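Local coordinates for protein fructose-bisphosphate aldolase class I (Thermoproteus tenax, PDB 1W8S) that belongs to the class I aldolases of the DeoC/LacD family, folds as a TIM barrel and holds 1,6-di-O-phosphono-beta-D-fructofuranose in a pocket, at residues Ser40-Tyr45 with Glu66-Gly71; Gly219-Gly224 with Glu249-Gly254. The protein carries 2 engineered substitutions. All blocks are in the same frame, centred on the assembly; numbering follows the deposited sequence.

Contact 1 of 2, residues Ser40-Tyr45 with Glu66-Gly71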
ATOM      1  N   SER E  40     -23.339 -21.275  23.681  1.00 13.40           N
ATOM      2  CA  SER E  40     -22.389 -20.164  23.497  1.00 12.83           C
ATOM      3  C   SER E  40     -22.208 -19.660  22.051  1.00 12.44           C
ATOM      4  O   SER E  40     -21.695 -18.551  21.866  1.00 11.62           O
ATOM      5  CB  SER E  40     -21.006 -20.501  24.081  1.00 11.82           C
ATOM      6  OG  SER E  40     -20.341 -21.515  23.350  1.00 12.34           O
ATOM      7  N   ALA E  41     -22.581 -20.476  21.069  1.00 12.28           N
ATOM      8  CA  ALA E  41     -22.651 -20.049  19.651  1.00 12.91           C
ATOM      9  C   ALA E  41     -23.786 -19.094  19.334  1.00 13.30           C
ATOM     10  O   ALA E  41     -23.783 -18.457  18.292  1.00 13.24           O
ATOM     11  CB  ALA E  41     -22.796 -21.266  18.742  1.00 13.33           C
ATOM     12  N   ASP E  42     -24.768 -19.010  20.219  1.00 13.46           N
ATOM     13  CA  ASP E  42     -25.924 -18.131  20.040  1.00 13.47           C
ATOM     14  C   ASP E  42     -25.658 -16.776  20.730  1.00 12.87           C
ATOM     15  O   ASP E  42     -25.600 -16.724  21.984  1.00 12.36           O
ATOM     16  CB  ASP E  42     -27.153 -18.818  20.664  1.00 13.85           C
ATOM     17  CG  ASP E  42     -28.419 -18.009  20.496  1.00 15.19           C
ATOM     18  OD1 ASP E  42     -28.351 -16.883  19.946  1.00 14.38           O
ATOM     19  OD2 ASP E  42     -29.531 -18.453  20.853  1.00 16.06           O
ATOM     20  N   PRO E  43     -25.468 -15.690  19.956  1.00 12.64           N
ATOM     21  CA  PRO E  43     -25.214 -14.388  20.563  1.00 12.62           C
ATOM     22  C   PRO E  43     -26.344 -13.918  21.489  1.00 13.41           C
ATOM     23  O   PRO E  43     -26.060 -13.183  22.443  1.00 13.21           O
ATOM     24  CB  PRO E  43     -25.017 -13.453  19.351  1.00 13.51           C
ATOM     25  CG  PRO E  43     -24.647 -14.311  18.260  1.00 12.32           C
ATOM     26  CD  PRO E  43     -25.515 -15.581  18.484  1.00 12.42           C
ATOM     27  N   GLU E  44     -27.588 -14.350  21.255  1.00 13.77           N
ATOM     28  CA  GLU E  44     -28.682 -14.015  22.166  1.00 14.65           C
ATOM     29  C   GLU E  44     -28.433 -14.569  23.567  1.00 14.11           C
ATOM     30  O   GLU E  44     -28.716 -13.909  24.552  1.00 14.91           O
ATOM     31  CB  GLU E  44     -30.039 -14.512  21.639  1.00 15.78           C
ATOM     32  CG  GLU E  44     -30.438 -13.928  20.283  1.00 18.91           C
ATOM     33  CD  GLU E  44     -31.850 -14.325  19.817  1.00 23.88           C
ATOM     34  OE1 GLU E  44     -32.292 -13.773  18.793  1.00 30.23           O
ATOM     35  OE2 GLU E  44     -32.507 -15.198  20.433  1.00 27.67           O
ATOM     36  N   TYR E  45     -27.900 -15.784  23.648  1.00 13.21           N
ATOM     37  CA  TYR E  45     -27.533 -16.399  24.920  1.00 12.55           C
ATOM     38  C   TYR E  45     -26.449 -15.583  25.619  1.00 12.31           C
ATOM     39  O   TYR E  45     -26.512 -15.358  26.808  1.00 10.42           O
ATOM     40  CB  TYR E  45     -27.049 -17.827  24.668  1.00 12.93           C
ATOM     41  CG  TYR E  45     -26.347 -18.475  25.818  1.00 13.00           C
ATOM     42  CD1 TYR E  45     -27.069 -19.097  26.849  1.00 14.17           C
ATOM     43  CD2 TYR E  45     -24.975 -18.489  25.877  1.00 11.89           C
ATOM     44  CE1 TYR E  45     -26.402 -19.706  27.897  1.00 14.23           C
ATOM     45  CE2 TYR E  45     -24.308 -19.081  26.912  1.00 12.31           C
ATOM     46  CZ  TYR E  45     -25.013 -19.680  27.926  1.00 15.60           C
ATOM     47  OH  TYR E  45     -24.294 -20.280  28.936  1.00 17.26           O
ATOM     48  N   GLU E  66     -24.504  -6.004  14.483  1.00 11.89           N
ATOM     49  CA  GLU E  66     -25.567  -5.575  13.557  1.00 12.61           C
ATOM     50  C   GLU E  66     -26.761  -6.480  13.684  1.00 13.42           C
ATOM     51  O   GLU E  66     -27.887  -6.020  13.696  1.00 12.82           O
ATOM     52  CB  GLU E  66     -25.083  -5.602  12.094  1.00 12.77           C
ATOM     53  CG  GLU E  66     -26.092  -5.121  11.063  1.00 17.05           C
ATOM     54  CD  GLU E  66     -25.521  -5.176   9.660  1.00 23.28           C
ATOM     55  OE1 GLU E  66     -25.408  -6.266   9.102  1.00 30.22           O
ATOM     56  OE2 GLU E  66     -25.169  -4.120   9.122  1.00 26.60           O
ATOM     57  N   LYS E  67     -26.504  -7.786  13.724  1.00 12.86           N
ATOM     58  CA  LYS E  67     -27.585  -8.786  13.647  1.00 13.87           C
ATOM     59  C   LYS E  67     -28.270  -9.057  14.989  1.00 13.22           C
ATOM     60  O   LYS E  67     -29.433  -9.480  15.025  1.00 12.76           O
ATOM     61  CB  LYS E  67     -27.016 -10.096  13.057  1.00 13.90           C
ATOM     62  CG  LYS E  67     -27.332 -10.334  11.602  1.00 17.19           C
ATOM     63  CD  LYS E  67     -26.714  -9.320  10.740  1.00 18.19           C
ATOM     64  CE  LYS E  67     -26.861  -9.630   9.234  1.00 18.06           C
ATOM     65  NZ  LYS E  67     -25.750  -8.855   8.538  1.00 14.54           N
ATOM     66  N   TYR E  68     -27.548  -8.841  16.086  1.00 13.22           N
ATOM     67  CA  TYR E  68     -28.006  -9.259  17.419  1.00 12.61           C
ATOM     68  C   TYR E  68     -28.072  -8.201  18.520  1.00 13.62           C
ATOM     69  O   TYR E  68     -28.835  -8.369  19.476  1.00 13.07           O
ATOM     70  CB  TYR E  68     -27.119 -10.399  17.940  1.00 12.75           C
ATOM     71  CG  TYR E  68     -27.254 -11.678  17.145  1.00 11.67           C
ATOM     72  CD1 TYR E  68     -28.241 -12.615  17.454  1.00 13.32           C
ATOM     73  CD2 TYR E  68     -26.418 -11.941  16.082  1.00 11.58           C
ATOM     74  CE1 TYR E  68     -28.364 -13.776  16.722  1.00 11.89           C
ATOM     75  CE2 TYR E  68     -26.544 -13.095  15.356  1.00 12.57           C
ATOM     76  CZ  TYR E  68     -27.513 -14.006  15.677  1.00 13.67           C
ATOM     77  OH  TYR E  68     -27.624 -15.158  14.949  1.00 12.85           O
ATOM     78  N   TYR E  69     -27.259  -7.149  18.432  1.00 13.60           N
ATOM     79  CA  TYR E  69     -27.187  -6.199  19.531  1.00 13.92           C
ATOM     80  C   TYR E  69     -28.513  -5.515  19.701  1.00 14.33           C
ATOM     81  O   TYR E  69     -29.107  -5.065  18.726  1.00 15.22           O
ATOM     82  CB  TYR E  69     -26.114  -5.144  19.338  1.00 14.25           C
ATOM     83  CG  TYR E  69     -25.974  -4.274  20.560  1.00 14.87           C
ATOM     84  CD1 TYR E  69     -25.667  -4.834  21.810  1.00 13.59           C
ATOM     85  CD2 TYR E  69     -26.174  -2.903  20.485  1.00 14.64           C
ATOM     86  CE1 TYR E  69     -25.522  -4.047  22.941  1.00 12.78           C
ATOM     87  CE2 TYR E  69     -26.058  -2.103  21.610  1.00 16.13           C
ATOM     88  CZ  TYR E  69     -25.712  -2.655  22.831  1.00 15.83           C
ATOM     89  OH  TYR E  69     -25.600  -1.796  23.904  1.00 12.89           O
ATOM     90  N   ASP E  70     -28.967  -5.481  20.947  1.00 14.43           N
ATOM     91  CA  ASP E  70     -30.329  -5.069  21.317  1.00 15.76           C
ATOM     92  C   ASP E  70     -30.332  -3.946  22.367  1.00 15.42           C
ATOM     93  O   ASP E  70     -31.372  -3.634  22.968  1.00 15.74           O
ATOM     94  CB  ASP E  70     -31.118  -6.295  21.817  1.00 15.52           C
ATOM     95  CG  ASP E  70     -30.591  -6.849  23.140  1.00 16.07           C
ATOM     96  OD1 ASP E  70     -29.539  -6.395  23.680  1.00 14.05           O
ATOM     97  OD2 ASP E  70     -31.178  -7.775  23.710  1.00 19.69           O
ATOM     98  N   GLY E  71     -29.171  -3.352  22.614  1.00 15.53           N
ATOM     99  CA  GLY E  71     -29.068  -2.219  23.528  1.00 16.18           C
ATOM    100  C   GLY E  71     -29.092  -2.525  25.024  1.00 16.22           C
ATOM    101  O   GLY E  71     -29.022  -1.599  25.826  1.00 17.13           O
TER
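Pro43 rests its CB-CG-CD edge on one face of the Tyr68 ring, a CH-pi contact between two helix ends on the outside of a TIM barrel. Pro43 opens helix 43-53, and Tyr68 closes helix 62-68. Pro43 CG sits above the middle of the ring, 3.6 Å from the Tyr68 centroid and 10° off the ring normal. CB and CD lie over the same face. Pro43 CB is 3.6 Å from Tyr68 CG, and Pro43 CD lies 3.8 Å from Tyr68 CZ, nearer the phenol end. Glu44 comes to the ring edge instead. Its CG is 3.8 Å from Tyr68 CD1, near the ring plane. The contact is therefore made by the aliphatic part of the glutamate.

With CG anti to its own carbonyl carbon (chi1 -67°), Tyr68 turns its ring toward Pro43. The far end of the ring is held by another chain: Tyr68 OH is hydrogen-bonded to Lys196 N of the second subunit. The ring thus packs on Pro43 within its own chain and also takes part in the subunit interface. Lys67 adds to that interface with a salt bridge to Asp174 of the second subunit.

Just before Pro43 in the chain, Asp42 is the N-cap of helix 43-53. It takes the N-H of Glu44, a capping bond at the start of the helix. Glu44 N is 3.0 Å from Asp42 OD1, and it meets that oxygen from above the carboxylate plane, 53° out of it.

Contact 2 of 2, residues Gly219-Gly224 with Glu249-Gly254; sequences GVLEAG and ELVYGG
Leu250 and Val251, on the last turns of helix 240-253, receive the side chain of Leu221 from helix 210-222. The contact is apolar and joins two outer helices of the TIM barrel. Leu250 is met first, at its backbone and at its branch point. Leu221 CD1 lies 3.7 Å from Leu250 O and 4.2 Å from Leu250 CG. Val251 follows. Leu221 CD1 is 3.9 Å from Val251 CA and 4.2 Å from Val251 CG2. One methyl group therefore touches both residues, on backbone as well as side-chain atoms. Leu221 brings it there with CG anti to its own carbonyl carbon (chi1 -64°). The closest CA atoms, those of Leu221 and Val251, are 7.5 Å apart.

Tyr252 points away from helix 210-222. Its OH is hydrogen-bonded to Asp56, and its ring makes a cation-pi contact with Arg15. On the facing segment, Gly224 leaves the helical path with positive phi (97°), in a Schellman motif, just beyond Leu221.

Leu250 also packs on Leu214 and Val217, earlier in helix 210-222, so the two helices meet over more than one turn. Val251 is buried more deeply. It touches Val217, Lys17 and Ile19, which places it between helix 210-222 and barrel strand 18-22.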
ATOM      1  N   GLY E 219      -5.610 -12.136  41.979  1.00 15.06           N
ATOM      2  CA  GLY E 219      -4.303 -11.562  41.707  1.00 14.79           C
ATOM      3  C   GLY E 219      -4.402 -10.284  40.902  1.00 14.17           C
ATOM      4  O   GLY E 219      -3.750  -9.291  41.196  1.00 13.77           O
ATOM      5  N   VAL E 220      -5.227 -10.314  39.863  1.00 14.07           N
ATOM      6  CA  VAL E 220      -5.419  -9.159  38.985  1.00 14.81           C
ATOM      7  C   VAL E 220      -5.914  -7.937  39.775  1.00 14.89           C
ATOM      8  O   VAL E 220      -5.429  -6.811  39.605  1.00 14.54           O
ATOM      9  CB  VAL E 220      -6.423  -9.531  37.858  1.00 14.60           C
ATOM     10  CG1 VAL E 220      -7.036  -8.322  37.209  1.00 15.99           C
ATOM     11  CG2 VAL E 220      -5.732 -10.420  36.822  1.00 16.05           C
ATOM     12  N   LEU E 221      -6.884  -8.172  40.638  1.00 15.54           N
ATOM     13  CA  LEU E 221      -7.439  -7.100  41.462  1.00 15.78           C
ATOM     14  C   LEU E 221      -6.439  -6.582  42.507  1.00 15.82           C
ATOM     15  O   LEU E 221      -6.397  -5.398  42.757  1.00 15.36           O
ATOM     16  CB  LEU E 221      -8.729  -7.556  42.130  1.00 16.32           C
ATOM     17  CG  LEU E 221      -9.880  -7.888  41.177  1.00 16.84           C
ATOM     18  CD1 LEU E 221     -10.947  -8.695  41.902  1.00 17.92           C
ATOM     19  CD2 LEU E 221     -10.450  -6.593  40.560  1.00 17.55           C
ATOM     20  N   GLU E 222      -5.644  -7.464  43.101  1.00 16.38           N
ATOM     21  CA  GLU E 222      -4.597  -7.077  44.065  1.00 16.97           C
ATOM     22  C   GLU E 222      -3.538  -6.206  43.429  1.00 17.03           C
ATOM     23  O   GLU E 222      -2.956  -5.342  44.083  1.00 16.60           O
ATOM     24  CB  GLU E 222      -3.890  -8.310  44.615  1.00 17.47           C
ATOM     25  CG  GLU E 222      -4.713  -9.081  45.626  1.00 21.00           C
ATOM     26  CD  GLU E 222      -3.878 -10.032  46.449  1.00 23.28           C
ATOM     27  OE1 GLU E 222      -2.809 -10.475  45.969  1.00 24.11           O
ATOM     28  OE2 GLU E 222      -4.293 -10.328  47.585  1.00 26.95           O
ATOM     29  N   ALA E 223      -3.301  -6.462  42.143  1.00 16.06           N
ATOM     30  CA  ALA E 223      -2.315  -5.742  41.356  1.00 16.32           C
ATOM     31  C   ALA E 223      -2.862  -4.377  40.982  1.00 15.87           C
ATOM     32  O   ALA E 223      -2.130  -3.538  40.520  1.00 16.59           O
ATOM     33  CB  ALA E 223      -1.983  -6.501  40.111  1.00 16.47           C
ATOM     34  N   GLY E 224      -4.152  -4.159  41.190  1.00 15.39           N
ATOM     35  CA  GLY E 224      -4.729  -2.832  41.015  1.00 16.29           C
ATOM     36  C   GLY E 224      -5.365  -2.658  39.650  1.00 15.43           C
ATOM     37  O   GLY E 224      -5.685  -1.546  39.226  1.00 17.33           O
ATOM     38  N   GLU E 249     -19.326 -11.144  42.211  1.00 15.51           N
ATOM     39  CA  GLU E 249     -19.129 -10.881  43.632  1.00 15.73           C
ATOM     40  C   GLU E 249     -17.652 -10.665  43.980  1.00 15.60           C
ATOM     41  O   GLU E 249     -17.336  -9.834  44.830  1.00 15.63           O
ATOM     42  CB  GLU E 249     -19.663 -11.973  44.524  1.00 16.17           C
ATOM     43  CG  GLU E 249     -19.286 -11.647  45.982  1.00 18.55           C
ATOM     44  CD  GLU E 249     -20.200 -12.206  47.014  1.00 20.26           C
ATOM     45  OE1 GLU E 249     -20.849 -13.241  46.719  1.00 19.73           O
ATOM     46  OE2 GLU E 249     -20.235 -11.596  48.130  1.00 21.90           O
ATOM     47  N   LEU E 250     -16.753 -11.419  43.350  1.00 14.69           N
ATOM     48  CA  LEU E 250     -15.330 -11.224  43.593  1.00 14.47           C
ATOM     49  C   LEU E 250     -14.875  -9.854  43.109  1.00 14.07           C
ATOM     50  O   LEU E 250     -14.138  -9.168  43.808  1.00 13.96           O
ATOM     51  CB  LEU E 250     -14.496 -12.311  42.915  1.00 14.48           C
ATOM     52  CG  LEU E 250     -12.987 -12.149  43.086  1.00 15.57           C
ATOM     53  CD1 LEU E 250     -12.549 -12.384  44.523  1.00 18.01           C
ATOM     54  CD2 LEU E 250     -12.265 -13.112  42.161  1.00 16.75           C
ATOM     55  N   VAL E 251     -15.318  -9.457  41.920  1.00 13.50           N
ATOM     56  CA  VAL E 251     -14.798  -8.248  41.280  1.00 14.22           C
ATOM     57  C   VAL E 251     -15.481  -7.007  41.846  1.00 14.23           C
ATOM     58  O   VAL E 251     -14.808  -6.043  42.209  1.00 14.34           O
ATOM     59  CB  VAL E 251     -14.926  -8.320  39.718  1.00 13.96           C
ATOM     60  CG1 VAL E 251     -14.613  -6.967  39.033  1.00 14.17           C
ATOM     61  CG2 VAL E 251     -14.015  -9.393  39.159  1.00 14.32           C
ATOM     62  N   TYR E 252     -16.807  -7.031  41.939  1.00 13.90           N
ATOM     63  CA  TYR E 252     -17.550  -5.855  42.419  1.00 14.05           C
ATOM     64  C   TYR E 252     -17.596  -5.804  43.951  1.00 14.69           C
ATOM     65  O   TYR E 252     -17.714  -4.731  44.544  1.00 14.86           O
ATOM     66  CB  TYR E 252     -18.983  -5.868  41.896  1.00 14.17           C
ATOM     67  CG  TYR E 252     -19.073  -5.982  40.375  1.00 11.55           C
ATOM     68  CD1 TYR E 252     -18.304  -5.181  39.535  1.00 13.99           C
ATOM     69  CD2 TYR E 252     -19.970  -6.874  39.788  1.00 12.70           C
ATOM     70  CE1 TYR E 252     -18.388  -5.299  38.177  1.00 11.22           C
ATOM     71  CE2 TYR E 252     -20.076  -6.988  38.428  1.00 13.37           C
ATOM     72  CZ  TYR E 252     -19.279  -6.208  37.623  1.00 12.15           C
ATOM     73  OH  TYR E 252     -19.393  -6.348  36.266  1.00 12.86           O
ATOM     74  N   GLY E 253     -17.513  -6.962  44.579  1.00 14.90           N
ATOM     75  CA  GLY E 253     -17.609  -7.046  46.032  1.00 16.45           C
ATOM     76  C   GLY E 253     -16.323  -6.721  46.753  1.00 17.42           C
ATOM     77  O   GLY E 253     -16.348  -6.245  47.880  1.00 17.95           O
ATOM     78  N   GLY E 254     -15.194  -6.987  46.110  1.00 19.27           N
ATOM     79  CA  GLY E 254     -13.901  -6.708  46.711  1.00 20.31           C
ATOM     80  C   GLY E 254     -13.502  -7.762  47.729  1.00 20.84           C
ATOM     81  O   GLY E 254     -12.941  -7.422  48.780  1.00 22.51           O
TER

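Overall arrangement
After helix 4-12 comes barrel strand 18-22; helix 25-28 and a loop lead on to helix 43-53. Contact 1 closes a loop of 20 residues, with most of helix 43-53, strand 57-60 and the start of helix 62-68. The chain next passes through the barrel strands from 75-81 to 199-202 and their helices, up to helix 210-222. Contact 2 closes a loop of 24 residues around strand 227-230, helix 232-235 and most of helix 240-253. The loops run in series and neither nest nor cross. The centres of contacts 1 and 2 are about 28 Å apart. Contact 1 ties helix ends near a second subunit; contact 2 ties the final helix to helix 210-222.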